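PDB 6FTF: protein kinase A regulatory subunit, putative from Trypanosoma cruzi, which binds the nucleoside analogue 7-cyano-7-deazainosine in two cyclic nucleotide-binding domains and probably restrains the catalytic subunit of a cyclic AMP-independent protein kinase A. Local coordinates for residues 27-30 and 31-34. Numbering follows the deposited sequence. Where two conformers were deposited one is given.
Sequences EKSE and DEMN
The chain arrives extended through residues 27-29 and turns into helix 30-42 at S29, the N-cap of a capping box with E32. The first helical bonds run from M33 N to S29 O (2.9 Å) and from N34 N to E30 O. A chi1 of 70° turns OG of S29 toward the helix, where it accepts from E32 N at 2.9 Å. E32 answers in the reverse direction: its straight chain passes the serine OG, CG 3.3 Å away, and OE1 accepts from S29 N at 2.9 Å, on the anti side of the carboxylate and 28° out of its plane. A water donates to both this OE1 and E27 O, tying the carboxylate to the incoming loop as well. In the conformer given, the side chain of M33 crosses that of K28 at about a right angle and also packs on K55 and A58 of helix 51-60. K28 NZ bonds to F26 O in its own loop and to G59 O and M61 O at the C-terminal end of helix 51-60, joining loop and helix. On the exposed side, the N34 amide folds back over E30 O, its CG 3.2 Å from that oxygen, without a hydrogen bond from ND2.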
loop_
_atom_site.group_PDB
_atom_site.type_symbol
_atom_site.label_atom_id
_atom_site.label_comp_id
_atom_site.label_asym_id
_atom_site.label_seq_id
_atom_site.Cartn_x
_atom_site.Cartn_y
_atom_site.Cartn_z
ATOM N N GLU A 27 -18.884 -19.799 6.950
ATOM C CA GLU A 27 -19.616 -18.810 7.733
ATOM C C GLU A 27 -18.704 -18.110 8.733
ATOM O O GLU A 27 -17.890 -18.747 9.407
ATOM C CB GLU A 27 -20.792 -19.468 8.462
ATOM C CG GLU A 27 -21.822 -18.454 8.931
ATOM C CD GLU A 27 -22.737 -18.996 10.009
ATOM O OE1 GLU A 27 -22.735 -20.225 10.232
ATOM O OE2 GLU A 27 -23.452 -18.187 10.639
ATOM N N LYS A 28 -18.846 -16.791 8.808
ATOM C CA LYS A 28 -18.027 -15.944 9.660
ATOM C C LYS A 28 -18.934 -15.205 10.627
ATOM O O LYS A 28 -20.038 -14.784 10.260
ATOM C CB LYS A 28 -17.287 -14.892 8.829
ATOM C CG LYS A 28 -16.319 -15.424 7.797
ATOM C CD LYS A 28 -15.160 -16.162 8.450
ATOM C CE LYS A 28 -14.075 -16.524 7.466
ATOM N NZ LYS A 28 -14.505 -17.516 6.493
ATOM N N SER A 29 -18.465 -15.036 11.861
ATOM C CA SER A 29 -19.119 -14.134 12.782
ATOM C C SER A 29 -18.828 -12.690 12.367
ATOM O O SER A 29 -17.914 -12.409 11.583
ATOM C CB SER A 29 -18.580 -14.366 14.186
ATOM O OG SER A 29 -17.246 -13.900 14.238
ATOM N N GLU A 30 -19.589 -11.751 12.926
ATOM C CA GLU A 30 -19.319 -10.347 12.658
ATOM C C GLU A 30 -17.910 -9.968 13.090
ATOM O O GLU A 30 -17.211 -9.243 12.379
ATOM C CB GLU A 30 -20.345 -9.476 13.377
ATOM C CG GLU A 30 -20.267 -8.009 12.983
ATOM C CD GLU A 30 -21.232 -7.140 13.761
ATOM O OE1 GLU A 30 -20.773 -6.196 14.439
ATOM O OE2 GLU A 30 -22.450 -7.409 13.702
ATOM N N ASP A 31 -17.469 -10.462 14.251
ATOM C CA ASP A 31 -16.131 -10.138 14.736
ATOM C C ASP A 31 -15.057 -10.727 13.825
ATOM O O ASP A 31 -14.041 -10.074 13.571
ATOM C CB ASP A 31 -15.948 -10.627 16.181
ATOM C CG ASP A 31 -16.639 -9.736 17.213
ATOM O OD1 ASP A 31 -16.699 -8.502 17.031
ATOM O OD2 ASP A 31 -17.101 -10.280 18.240
ATOM N N GLU A 32 -15.258 -11.949 13.323
ATOM C CA GLU A 32 -14.304 -12.511 12.364
ATOM C C GLU A 32 -14.271 -11.696 11.080
ATOM O O GLU A 32 -13.195 -11.423 10.533
ATOM C CB GLU A 32 -14.644 -13.963 12.024
ATOM C CG GLU A 32 -14.347 -14.949 13.124
ATOM C CD GLU A 32 -14.960 -16.320 12.873
ATOM O OE1 GLU A 32 -15.983 -16.439 12.163
ATOM O OE2 GLU A 32 -14.408 -17.309 13.404
ATOM N N MET A 33 -15.445 -11.328 10.557
ATOM C CA MET A 33 -15.486 -10.498 9.358
ATOM C C MET A 33 -14.727 -9.205 9.577
ATOM O O MET A 33 -13.940 -8.788 8.719
ATOM C CB MET A 33 -16.935 -10.197 8.973
ATOM C CG MET A 33 -17.650 -11.368 8.359
ATOM S SD MET A 33 -16.822 -11.941 6.868
ATOM C CE MET A 33 -17.109 -10.585 5.747
ATOM N N ASN A 34 -14.935 -8.553 10.720
ATOM C CA ASN A 34 -14.235 -7.300 10.980
ATOM C C ASN A 34 -12.723 -7.497 10.965
ATOM O O ASN A 34 -11.989 -6.694 10.379
ATOM C CB ASN A 34 -14.671 -6.717 12.320
ATOM C CG ASN A 34 -16.106 -6.240 12.301
ATOM O OD1 ASN A 34 -16.693 -6.044 11.236
ATOM N ND2 ASN A 34 -16.679 -6.057 13.481
HETATM O O HOH W 1 -17.289 -18.714 11.985
#